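Side-chain contacts in cytochrome c (Rhodothermus marinus, PDB 3CP5), which binds one covalently attached heme c, its iron held between a histidine and a methionine, and probably serves as an electron carrier: residues Pro69-Asn74 / His86-Gln91; Asn74-Pro79 / Glu108-Ile113. All coordinates share one frame; numbering follows the deposited sequence.

Helix 69-77 is common to both contacts. In contact 1 its residues 69-74 meet the start of helix 87-96, and in contact 2 its last turn and the residues just after it, 74-79, meet helix 107-123; Asn74 belongs to both. The centres lie about 11 Å apart, and along the chain 69-74 and 74-79 come first, then 86-91, then 108-113. The two contacts also touch each other, for Met89 CE packs 3.8 Å from Val75 CG1. Both reach heme c, contact 1 at its propionates and contact 2 at a methyl, a vinyl-derived carbon and, through Val75, the porphyrin, so that one helix meets the cofactor at different places within an all-helical cytochrome c fold.

Contact 1 (Pro69-Asn74 / His86-Gln91); sequences PVYIMN and HPVMKQ. With HEC (heme c), chain C.
Tyr71 reaches from helix 69-77 to the start of helix 87-96, and its ring meets His86 in a T-shaped (edge-to-face) pair, the centroids 5.0 Å apart and the planes at 67°. The tyrosine supplies the edge: its CE1 stands 3.8 Å above the imidazole plane, toward the rim of that ring. With CG anti to the backbone N (chi1 174°), the phenol extends off its helix far enough to do this.

The hydrogen bonds hold both rings. Tyr71 OH donates to heme O2A at 2.7 Å, which suits a tyrosine, long and tipped with a donor. His86 is the N-cap of helix 87-96: Val88 N gives its hydrogen to His86 ND1 at 3.2 Å, nearly in the ring plane, while His86 NE2 bonds to Pro10 O. Both ring nitrogens are thus used, which fixes the rotation of the face that Tyr71 meets.

Compact, branched Val88 packs its CG1 3.4 Å from Tyr71 OH. Met89 CG comes equally near, and this flexible chain, bent at chi2 and chi3, carries CE to 3.9 Å from heme CBD. Tyr71 and Met89 thereby line the propionate side of the cytochrome c heme pocket, with His86 and Val88 backing the tyrosine; Arg67 also bonds to the heme.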
ATOM      1  N   PRO A  69       4.913  -5.722   3.852  1.00  9.38           N
ATOM      2  CA  PRO A  69       4.414  -4.449   4.404  1.00  9.31           C
ATOM      3  C   PRO A  69       5.286  -3.254   4.134  1.00  8.61           C
ATOM      4  O   PRO A  69       4.765  -2.132   4.004  1.00  8.92           O
ATOM      5  CB  PRO A  69       4.265  -4.799   5.887  1.00  9.63           C
ATOM      6  CG  PRO A  69       5.301  -5.830   6.159  1.00 10.83           C
ATOM      7  CD  PRO A  69       5.171  -6.719   4.932  1.00 10.10           C
ATOM      8  N   VAL A  70       6.596  -3.413   4.048  1.00  8.56           N
ATOM      9  CA  VAL A  70       7.478  -2.285   3.792  1.00  9.28           C
ATOM     10  C   VAL A  70       7.260  -1.835   2.365  1.00  8.23           C
ATOM     11  O   VAL A  70       7.181  -0.603   2.115  1.00  8.98           O
ATOM     12  CB  VAL A  70       8.926  -2.646   4.111  1.00 10.14           C
ATOM     13  CG1 VAL A  70       9.831  -1.501   3.727  1.00 10.56           C
ATOM     14  CG2 VAL A  70       9.056  -3.003   5.591  1.00 11.72           C
ATOM     15  N   TYR A  71       7.153  -2.722   1.396  1.00  8.30           N
ATOM     16  CA  TYR A  71       6.754  -2.320   0.051  1.00  8.13           C
ATOM     17  C   TYR A  71       5.469  -1.534   0.047  1.00  8.86           C
ATOM     18  O   TYR A  71       5.382  -0.504  -0.593  1.00  7.77           O
ATOM     19  CB  TYR A  71       6.651  -3.558  -0.846  1.00  9.13           C
ATOM     20  CG  TYR A  71       6.111  -3.338  -2.245  1.00  8.38           C
ATOM     21  CD1 TYR A  71       6.954  -3.064  -3.314  1.00  9.67           C
ATOM     22  CD2 TYR A  71       4.759  -3.396  -2.516  1.00  8.12           C
ATOM     23  CE1 TYR A  71       6.425  -2.862  -4.579  1.00  9.44           C
ATOM     24  CE2 TYR A  71       4.202  -3.216  -3.757  1.00  8.98           C
ATOM     25  CZ  TYR A  71       5.057  -2.955  -4.799  1.00  8.90           C
ATOM     26  OH  TYR A  71       4.530  -2.763  -6.059  1.00  9.94           O
ATOM     27  N   ILE A  72       4.430  -2.042   0.699  1.00  7.71           N
ATOM     28  CA  ILE A  72       3.154  -1.358   0.623  1.00  7.75           C
ATOM     29  C   ILE A  72       3.228   0.026   1.258  1.00  8.08           C
ATOM     30  O   ILE A  72       2.692   0.979   0.704  1.00  7.82           O
ATOM     31  CB  ILE A  72       2.084  -2.223   1.296  1.00  8.55           C
ATOM     32  CG1 ILE A  72       1.859  -3.541   0.530  1.00  8.24           C
ATOM     33  CG2 ILE A  72       0.756  -1.485   1.451  1.00  8.83           C
ATOM     34  CD1 ILE A  72       1.101  -4.594   1.333  1.00  8.20           C
ATOM     35  N   MET A  73       3.895   0.182   2.411  1.00  7.91           N
ATOM     36  CA  MET A  73       4.073   1.491   3.044  1.00  7.99           C
ATOM     37  C   MET A  73       4.811   2.453   2.139  1.00  7.11           C
ATOM     38  O   MET A  73       4.424   3.623   2.011  1.00  8.20           O
ATOM     39  CB  MET A  73       4.859   1.345   4.367  1.00  8.82           C
ATOM     40  CG  MET A  73       4.120   0.546   5.425  1.00 10.71           C
ATOM     41  SD  MET A  73       2.867   1.577   6.213  0.86  8.56           S
ATOM     42  CE  MET A  73       3.896   2.650   7.198  0.86  9.99           C
ATOM     43  N   ASN A  74       5.878   1.994   1.471  1.00  7.88           N
ATOM     44  CA  ASN A  74       6.669   2.935   0.655  1.00  8.04           C
ATOM     45  C   ASN A  74       6.019   3.296  -0.671  1.00  7.08           C
ATOM     46  O   ASN A  74       6.266   4.366  -1.211  1.00  8.05           O
ATOM     47  CB  ASN A  74       8.079   2.356   0.489  1.00  8.02           C
ATOM     48  CG  ASN A  74       8.880   2.499   1.762  1.00  6.99           C
ATOM     49  OD1 ASN A  74       8.562   3.287   2.654  1.00  9.37           O
ATOM     50  ND2 ASN A  74       9.935   1.752   1.926  1.00  9.10           N
ATOM     51  N   HIS A  86      11.862   0.513  -8.113  1.00 12.78           N
ATOM     52  CA  HIS A  86      11.412  -0.827  -7.747  1.00 13.18           C
ATOM     53  C   HIS A  86      10.828  -1.513  -8.968  1.00 13.59           C
ATOM     54  O   HIS A  86       9.894  -0.995  -9.557  1.00 12.73           O
ATOM     55  CB  HIS A  86      10.381  -0.787  -6.623  1.00 12.07           C
ATOM     56  CG  HIS A  86      10.270  -2.123  -5.942  1.00 11.74           C
ATOM     57  ND1 HIS A  86       9.688  -3.215  -6.549  1.00 12.49           N
ATOM     58  CD2 HIS A  86      10.750  -2.500  -4.733  1.00 11.87           C
ATOM     59  CE1 HIS A  86       9.785  -4.244  -5.705  1.00 15.48           C
ATOM     60  NE2 HIS A  86      10.422  -3.832  -4.604  1.00 12.57           N
ATOM     61  N   PRO A  87      11.354  -2.656  -9.388  1.00 14.15           N
ATOM     62  CA  PRO A  87      10.887  -3.305 -10.622  1.00 14.67           C
ATOM     63  C   PRO A  87       9.418  -3.681 -10.656  1.00 13.72           C
ATOM     64  O   PRO A  87       8.836  -3.666 -11.741  1.00 14.42           O
ATOM     65  CB  PRO A  87      11.693  -4.609 -10.727  1.00 19.92           C
ATOM     66  CG  PRO A  87      12.375  -4.741  -9.445  1.00 24.86           C
ATOM     67  CD  PRO A  87      12.437  -3.420  -8.780  1.00 15.95           C
ATOM     68  N   VAL A  88       8.812  -3.986  -9.513  1.00 12.70           N
ATOM     69  CA  VAL A  88       7.413  -4.356  -9.558  1.00 12.05           C
ATOM     70  C   VAL A  88       6.535  -3.153  -9.886  1.00 12.03           C
ATOM     71  O   VAL A  88       5.615  -3.238 -10.696  1.00 12.25           O
ATOM     72  CB  VAL A  88       7.029  -4.954  -8.205  1.00 12.73           C
ATOM     73  CG1 VAL A  88       5.559  -5.205  -8.153  1.00 14.23           C
ATOM     74  CG2 VAL A  88       7.849  -6.245  -8.009  1.00 16.07           C
ATOM     75  N   MET A  89       6.830  -2.000  -9.251  1.00 11.55           N
ATOM     76  CA  MET A  89       6.086  -0.768  -9.552  1.00 12.19           C
ATOM     77  C   MET A  89       6.353  -0.297 -10.972  1.00 12.35           C
ATOM     78  O   MET A  89       5.465   0.214 -11.662  1.00 12.73           O
ATOM     79  CB  MET A  89       6.371   0.361  -8.552  1.00 13.69           C
ATOM     80  CG  MET A  89       5.604   0.273  -7.262  1.00 17.17           C
ATOM     81  SD  MET A  89       3.842   0.579  -7.451  1.00 13.47           S
ATOM     82  CE  MET A  89       3.657   2.345  -7.525  1.00 17.71           C
ATOM     83  N   LYS A  90       7.587  -0.443 -11.423  1.00 14.27           N
ATOM     84  CA  LYS A  90       7.853  -0.025 -12.818  1.00 16.00           C
ATOM     85  C   LYS A  90       7.027  -0.866 -13.778  1.00 15.63           C
ATOM     86  O   LYS A  90       6.430  -0.339 -14.729  1.00 16.64           O
ATOM     87  CB  LYS A  90       9.361  -0.041 -13.078  1.00 20.43           C
ATOM     88  CG  LYS A  90       9.815   0.803 -14.219  1.00 29.80           C
ATOM     89  CD  LYS A  90      11.317   0.745 -14.471  1.00 38.48           C
ATOM     90  CE  LYS A  90      11.648   1.077 -15.929  1.00 47.64           C
ATOM     91  NZ  LYS A  90      13.017   1.617 -16.149  1.00 40.78           N
ATOM     92  N   GLN A  91       6.929  -2.183 -13.604  1.00 15.15           N
ATOM     93  CA  GLN A  91       6.084  -3.012 -14.472  1.00 14.51           C
ATOM     94  C   GLN A  91       4.633  -2.569 -14.397  1.00 14.39           C
ATOM     95  O   GLN A  91       3.912  -2.588 -15.426  1.00 13.63           O
ATOM     96  CB  GLN A  91       6.201  -4.507 -14.140  1.00 17.16           C
ATOM     97  CG  GLN A  91       5.404  -5.420 -15.082  1.00 18.79           C
ATOM     98  CD  GLN A  91       3.939  -5.693 -14.878  1.00 24.94           C
ATOM     99  OE1 GLN A  91       3.134  -5.725 -15.836  1.00 30.75           O
ATOM    100  NE2 GLN A  91       3.555  -5.799 -13.614  1.00 21.39           N
TER
HETATM  101 FE   HEC C 202      -2.170   3.097  -5.805  1.00  7.67          FE
HETATM  102  CHA HEC C 202      -0.315   0.764  -7.477  1.00  7.63           C
HETATM  103  CHB HEC C 202      -1.774   1.367  -2.896  1.00  6.66           C
HETATM  104  CHC HEC C 202      -3.738   5.640  -4.116  1.00  7.17           C
HETATM  105  CHD HEC C 202      -3.059   4.506  -8.753  1.00  8.14           C
HETATM  106  NA  HEC C 202      -1.257   1.405  -5.309  1.00  8.23           N
HETATM  107  C1A HEC C 202      -0.475   0.573  -6.113  1.00  7.66           C
HETATM  108  C2A HEC C 202       0.133  -0.448  -5.294  1.00  7.06           C
HETATM  109  C3A HEC C 202      -0.294  -0.301  -4.032  1.00  6.76           C
HETATM  110  C4A HEC C 202      -1.143   0.883  -4.040  1.00  6.59           C
HETATM  111  CMA HEC C 202       0.037  -1.164  -2.795  1.00  8.64           C
HETATM  112  CAA HEC C 202       0.976  -1.644  -5.798  1.00  8.18           C
HETATM  113  CBA HEC C 202       0.138  -2.889  -6.095  1.00  7.98           C
HETATM  114  CGA HEC C 202       0.970  -4.121  -6.362  1.00  9.63           C
HETATM  115  O1A HEC C 202       0.372  -5.132  -6.858  1.00 10.99           O
HETATM  116  O2A HEC C 202       2.186  -4.122  -6.036  1.00  9.59           O
HETATM  117  NB  HEC C 202      -2.717   3.431  -3.912  1.00  7.32           N
HETATM  118  C1B HEC C 202      -2.569   2.523  -2.881  1.00  7.10           C
HETATM  119  C2B HEC C 202      -3.127   3.082  -1.678  1.00  7.86           C
HETATM  120  C3B HEC C 202      -3.617   4.323  -1.963  1.00  6.72           C
HETATM  121  C4B HEC C 202      -3.353   4.531  -3.373  1.00  6.32           C
HETATM  122  CMB HEC C 202      -3.147   2.313  -0.333  1.00  9.84           C
HETATM  123  CAB HEC C 202      -4.158   5.382  -0.982  1.00  7.94           C
HETATM  124  CBB HEC C 202      -3.252   5.741   0.042  1.00  9.00           C
HETATM  125  NC  HEC C 202      -3.126   4.774  -6.323  1.00  7.11           N
HETATM  126  C1C HEC C 202      -3.689   5.744  -5.495  1.00  7.58           C
HETATM  127  C2C HEC C 202      -4.294   6.800  -6.281  1.00  9.35           C
HETATM  128  C3C HEC C 202      -4.117   6.496  -7.576  1.00  9.05           C
HETATM  129  C4C HEC C 202      -3.448   5.216  -7.609  1.00  8.40           C
HETATM  130  CMC HEC C 202      -5.177   7.876  -5.662  1.00  9.16           C
HETATM  131  CAC HEC C 202      -4.769   7.156  -8.829  1.00  9.45           C
HETATM  132  CBC HEC C 202      -4.454   8.536  -8.963  1.00 12.15           C
HETATM  133  ND  HEC C 202      -1.746   2.704  -7.718  1.00  8.27           N
HETATM  134  C1D HEC C 202      -2.236   3.406  -8.813  1.00  8.63           C
HETATM  135  C2D HEC C 202      -1.733   2.789 -10.042  1.00  7.92           C
HETATM  136  C3D HEC C 202      -0.886   1.823  -9.666  1.00  7.84           C
HETATM  137  C4D HEC C 202      -0.964   1.723  -8.222  1.00  8.59           C
HETATM  138  CMD HEC C 202      -2.103   3.359 -11.438  1.00  9.36           C
HETATM  139  CAD HEC C 202       0.034   0.937 -10.525  1.00  9.08           C
HETATM  140  CBD HEC C 202       1.439   1.581 -10.618  1.00  9.79           C
HETATM  141  CGD HEC C 202       1.332   2.922 -11.308  1.00  9.60           C
HETATM  142  O1D HEC C 202       1.666   3.968 -10.680  1.00 10.88           O
HETATM  143  O2D HEC C 202       0.874   2.882 -12.513  1.00 11.49           O

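Contact 2 (Asn74-Pro79 / Glu108-Ile113). With HEC (heme c), chain C.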
ATOM      1  N   ASN A  74       5.878   1.994   1.471  1.00  7.88           N
ATOM      2  CA  ASN A  74       6.669   2.935   0.655  1.00  8.04           C
ATOM      3  C   ASN A  74       6.019   3.296  -0.671  1.00  7.08           C
ATOM      4  O   ASN A  74       6.266   4.366  -1.211  1.00  8.05           O
ATOM      5  CB  ASN A  74       8.079   2.356   0.489  1.00  8.02           C
ATOM      6  CG  ASN A  74       8.880   2.499   1.762  1.00  6.99           C
ATOM      7  OD1 ASN A  74       8.562   3.287   2.654  1.00  9.37           O
ATOM      8  ND2 ASN A  74       9.935   1.752   1.926  1.00  9.10           N
ATOM      9  N   VAL A  75       5.169   2.429  -1.227  1.00  7.64           N
ATOM     10  CA  VAL A  75       4.338   2.815  -2.381  1.00  8.33           C
ATOM     11  C   VAL A  75       3.422   3.966  -1.976  1.00  8.51           C
ATOM     12  O   VAL A  75       3.282   4.945  -2.715  1.00  8.52           O
ATOM     13  CB  VAL A  75       3.537   1.615  -2.930  1.00  8.48           C
ATOM     14  CG1 VAL A  75       2.485   2.105  -3.906  1.00  9.34           C
ATOM     15  CG2 VAL A  75       4.441   0.594  -3.622  1.00  8.37           C
ATOM     16  N   MET A  76       2.784   3.897  -0.787  1.00  8.67           N
ATOM     17  CA  MET A  76       1.942   4.982  -0.306  1.00  8.81           C
ATOM     18  C   MET A  76       2.683   6.282  -0.022  1.00  8.84           C
ATOM     19  O   MET A  76       2.202   7.386  -0.371  1.00  9.82           O
ATOM     20  CB  MET A  76       1.183   4.549   0.987  1.00  8.63           C
ATOM     21  CG  MET A  76       0.056   3.561   0.763  1.00  9.66           C
ATOM     22  SD  MET A  76      -0.858   3.410   2.338  1.00 10.29           S
ATOM     23  CE  MET A  76      -0.232   1.871   2.993  1.00 11.93           C
ATOM     24  N   LEU A  77       3.838   6.175   0.635  1.00  9.02           N
ATOM     25  CA  LEU A  77       4.572   7.320   1.122  1.00  9.23           C
ATOM     26  C   LEU A  77       5.523   7.950   0.097  1.00 10.71           C
ATOM     27  O   LEU A  77       5.798   9.157   0.227  1.00 17.91           O
ATOM     28  CB  LEU A  77       5.344   6.957   2.379  1.00  8.78           C
ATOM     29  CG  LEU A  77       4.439   6.605   3.547  1.00  8.20           C
ATOM     30  CD1 LEU A  77       5.242   5.898   4.656  1.00 12.90           C
ATOM     31  CD2 LEU A  77       3.799   7.837   4.130  1.00  9.53           C
ATOM     32  N   ASN A  78       5.985   7.127  -0.846  1.00  9.36           N
ATOM     33  CA  ASN A  78       7.025   7.465  -1.825  1.00 11.02           C
ATOM     34  C   ASN A  78       6.759   6.817  -3.157  1.00 10.05           C
ATOM     35  O   ASN A  78       7.595   6.083  -3.687  1.00 10.07           O
ATOM     36  CB  ASN A  78       8.399   7.048  -1.244  1.00 11.83           C
ATOM     37  CG  ASN A  78       9.560   7.492  -2.065  1.00 13.76           C
ATOM     38  OD1 ASN A  78       9.493   8.419  -2.871  1.00 14.04           O
ATOM     39  ND2 ASN A  78      10.666   6.819  -1.787  1.00 12.58           N
ATOM     40  N   PRO A  79       5.572   7.041  -3.734  1.00 10.42           N
ATOM     41  CA  PRO A  79       5.268   6.319  -4.971  1.00 11.62           C
ATOM     42  C   PRO A  79       6.249   6.670  -6.090  1.00 10.92           C
ATOM     43  O   PRO A  79       6.650   5.894  -6.944  1.00 11.21           O
ATOM     44  CB  PRO A  79       3.837   6.775  -5.287  1.00 12.18           C
ATOM     45  CG  PRO A  79       3.742   8.114  -4.625  1.00 12.26           C
ATOM     46  CD  PRO A  79       4.478   7.903  -3.317  1.00 10.85           C
ATOM     47  N   GLU A 108       2.026   7.544  10.011  1.00 11.96           N
ATOM     48  CA  GLU A 108       0.918   6.976  10.795  1.00 11.62           C
ATOM     49  C   GLU A 108      -0.340   6.737   9.950  1.00  8.94           C
ATOM     50  O   GLU A 108      -0.999   5.765  10.151  1.00 11.75           O
ATOM     51  CB  GLU A 108       0.497   7.780  12.040  1.00 17.50           C
ATOM     52  CG  GLU A 108      -0.467   6.984  12.964  1.00 39.79           C
ATOM     53  CD  GLU A 108      -1.957   6.928  12.587  1.00 54.92           C
ATOM     54  OE1 GLU A 108      -2.459   7.776  11.841  1.00 44.59           O
ATOM     55  OE2 GLU A 108      -2.604   6.016  13.140  1.00 71.36           O
ATOM     56  N   GLN A 109      -0.622   7.651   9.005  1.00  9.37           N
ATOM     57  CA  GLN A 109      -1.743   7.432   8.105  1.00  7.89           C
ATOM     58  C   GLN A 109      -1.514   6.182   7.283  1.00  7.43           C
ATOM     59  O   GLN A 109      -2.409   5.357   7.139  1.00  8.10           O
ATOM     60  CB  GLN A 109      -1.966   8.603   7.160  1.00  7.39           C
ATOM     61  CG  GLN A 109      -2.488   9.866   7.863  1.00  9.04           C
ATOM     62  CD  GLN A 109      -2.429  10.997   6.851  1.00  9.05           C
ATOM     63  OE1 GLN A 109      -1.341  11.379   6.421  1.00 10.48           O
ATOM     64  NE2 GLN A 109      -3.596  11.498   6.403  1.00  9.33           N
ATOM     65  N   ALA A 110      -0.300   6.044   6.731  1.00  8.48           N
ATOM     66  CA  ALA A 110      -0.018   4.875   5.904  1.00  8.13           C
ATOM     67  C   ALA A 110      -0.097   3.598   6.743  1.00  8.57           C
ATOM     68  O   ALA A 110      -0.603   2.556   6.287  1.00  7.68           O
ATOM     69  CB  ALA A 110       1.349   5.027   5.233  1.00  9.14           C
ATOM     70  N   ARG A 111       0.372   3.635   7.996  1.00  7.82           N
ATOM     71  CA  ARG A 111       0.326   2.428   8.842  1.00  8.11           C
ATOM     72  C   ARG A 111      -1.110   2.030   9.152  1.00  7.26           C
ATOM     73  O   ARG A 111      -1.440   0.829   9.218  1.00  7.95           O
ATOM     74  CB  ARG A 111       1.164   2.707  10.074  1.00 10.33           C
ATOM     75  CG  ARG A 111       1.221   1.540  11.069  1.00 11.78           C
ATOM     76  CD  ARG A 111       1.846   0.304  10.409  1.00 11.33           C
ATOM     77  NE  ARG A 111       1.780  -0.873  11.268  1.00 16.74           N
ATOM     78  CZ  ARG A 111       0.729  -1.707  11.362  1.00 20.91           C
ATOM     79  NH1 ARG A 111      -0.390  -1.557  10.665  1.00 13.37           N
ATOM     80  NH2 ARG A 111       0.833  -2.734  12.187  1.00 24.48           N
ATOM     81  N   ALA A 112      -2.019   2.997   9.321  1.00  8.07           N
ATOM     82  CA  ALA A 112      -3.451   2.711   9.496  1.00  7.96           C
ATOM     83  C   ALA A 112      -4.055   2.063   8.271  1.00  7.29           C
ATOM     84  O   ALA A 112      -4.787   1.082   8.330  1.00  8.03           O
ATOM     85  CB  ALA A 112      -4.194   3.991   9.913  1.00  8.24           C
ATOM     86  N   ILE A 113      -3.742   2.610   7.078  1.00  8.13           N
ATOM     87  CA  ILE A 113      -4.203   2.033   5.830  1.00  7.40           C
ATOM     88  C   ILE A 113      -3.689   0.618   5.687  1.00  7.15           C
ATOM     89  O   ILE A 113      -4.436  -0.296   5.283  1.00  7.90           O
ATOM     90  CB  ILE A 113      -3.864   2.929   4.613  1.00  7.57           C
ATOM     91  CG1 ILE A 113      -4.578   4.278   4.711  1.00  8.34           C
ATOM     92  CG2 ILE A 113      -4.181   2.237   3.314  1.00  8.26           C
ATOM     93  CD1 ILE A 113      -4.143   5.299   3.696  1.00 11.46           C
TER
HETATM   94 FE   HEC C 202      -2.170   3.097  -5.805  1.00  7.67          FE
HETATM   95  CHA HEC C 202      -0.315   0.764  -7.477  1.00  7.63           C
HETATM   96  CHB HEC C 202      -1.774   1.367  -2.896  1.00  6.66           C
HETATM   97  CHC HEC C 202      -3.738   5.640  -4.116  1.00  7.17           C
HETATM   98  CHD HEC C 202      -3.059   4.506  -8.753  1.00  8.14           C
HETATM   99  NA  HEC C 202      -1.257   1.405  -5.309  1.00  8.23           N
HETATM  100  C1A HEC C 202      -0.475   0.573  -6.113  1.00  7.66           C
HETATM  101  C2A HEC C 202       0.133  -0.448  -5.294  1.00  7.06           C
HETATM  102  C3A HEC C 202      -0.294  -0.301  -4.032  1.00  6.76           C
HETATM  103  C4A HEC C 202      -1.143   0.883  -4.040  1.00  6.59           C
HETATM  104  CMA HEC C 202       0.037  -1.164  -2.795  1.00  8.64           C
HETATM  105  CAA HEC C 202       0.976  -1.644  -5.798  1.00  8.18           C
HETATM  106  CBA HEC C 202       0.138  -2.889  -6.095  1.00  7.98           C
HETATM  107  CGA HEC C 202       0.970  -4.121  -6.362  1.00  9.63           C
HETATM  108  O1A HEC C 202       0.372  -5.132  -6.858  1.00 10.99           O
HETATM  109  O2A HEC C 202       2.186  -4.122  -6.036  1.00  9.59           O
HETATM  110  NB  HEC C 202      -2.717   3.431  -3.912  1.00  7.32           N
HETATM  111  C1B HEC C 202      -2.569   2.523  -2.881  1.00  7.10           C
HETATM  112  C2B HEC C 202      -3.127   3.082  -1.678  1.00  7.86           C
HETATM  113  C3B HEC C 202      -3.617   4.323  -1.963  1.00  6.72           C
HETATM  114  C4B HEC C 202      -3.353   4.531  -3.373  1.00  6.32           C
HETATM  115  CMB HEC C 202      -3.147   2.313  -0.333  1.00  9.84           C
HETATM  116  CAB HEC C 202      -4.158   5.382  -0.982  1.00  7.94           C
HETATM  117  CBB HEC C 202      -3.252   5.741   0.042  1.00  9.00           C
HETATM  118  NC  HEC C 202      -3.126   4.774  -6.323  1.00  7.11           N
HETATM  119  C1C HEC C 202      -3.689   5.744  -5.495  1.00  7.58           C
HETATM  120  C2C HEC C 202      -4.294   6.800  -6.281  1.00  9.35           C
HETATM  121  C3C HEC C 202      -4.117   6.496  -7.576  1.00  9.05           C
HETATM  122  C4C HEC C 202      -3.448   5.216  -7.609  1.00  8.40           C
HETATM  123  CMC HEC C 202      -5.177   7.876  -5.662  1.00  9.16           C
HETATM  124  CAC HEC C 202      -4.769   7.156  -8.829  1.00  9.45           C
HETATM  125  CBC HEC C 202      -4.454   8.536  -8.963  1.00 12.15           C
HETATM  126  ND  HEC C 202      -1.746   2.704  -7.718  1.00  8.27           N
HETATM  127  C1D HEC C 202      -2.236   3.406  -8.813  1.00  8.63           C
HETATM  128  C2D HEC C 202      -1.733   2.789 -10.042  1.00  7.92           C
HETATM  129  C3D HEC C 202      -0.886   1.823  -9.666  1.00  7.84           C
HETATM  130  C4D HEC C 202      -0.964   1.723  -8.222  1.00  8.59           C
HETATM  131  CMD HEC C 202      -2.103   3.359 -11.438  1.00  9.36           C
HETATM  132  CAD HEC C 202       0.034   0.937 -10.525  1.00  9.08           C
HETATM  133  CBD HEC C 202       1.439   1.581 -10.618  1.00  9.79           C
HETATM  134  CGD HEC C 202       1.332   2.922 -11.308  1.00  9.60           C
HETATM  135  O1D HEC C 202       1.666   3.968 -10.680  1.00 10.88           O
HETATM  136  O2D HEC C 202       0.874   2.882 -12.513  1.00 11.49           O
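Met76 and Leu77 bring two bumps from the last turn of helix 69-77 against helix 107-123, where the small Ala110 allows the backbones to come close: the CA atoms of Met76 and Ala110 are 6.5 Å apart. The methyl of Ala110 sits in the notch between the two larger side chains. The fork of Leu77 faces it, CG and both methyls about equally near, with Leu77 CG 3.9 Å from Ala110 CB, while Met76 SD lies 4.0 Å from that methyl. A branched leucine suits this place because both its methyls can be laid against so small a bump.

Met76 goes deeper. Its chain runs extended through chi2 (-171°) and then bends at chi3 (-101°), a turn that takes CE up to the backbone of the facing helix, 3.4 Å from Ala110 O. The sulfur rests against Ile113, 3.7 Å from its CG2, the two side chains passing at a slant. Such packing of the C-terminal helix beside the heme is a familiar feature of the cytochrome c fold, and here Ile113 is also touched by Leu40 of helix 31-44.

The rim of heme c closes the hollow. Met76 CG lies 3.6 Å from heme CMB, while Ile113 CD1 approaches CBB, a carbon derived from a vinyl group, at 3.8 Å. Unbranched and flexible, methionine can fill the irregular space bounded by Ala110, Ile113 and the cofactor; an alanine here would probably open a gap among them and leave Ile113 CG2 and the heme methyl without their shared packing partner. One residue earlier, Val75 lays its CG1 on the porphyrin, 3.7 Å from heme C3A, and its side chain also touches Met100, an axial ligand of the iron.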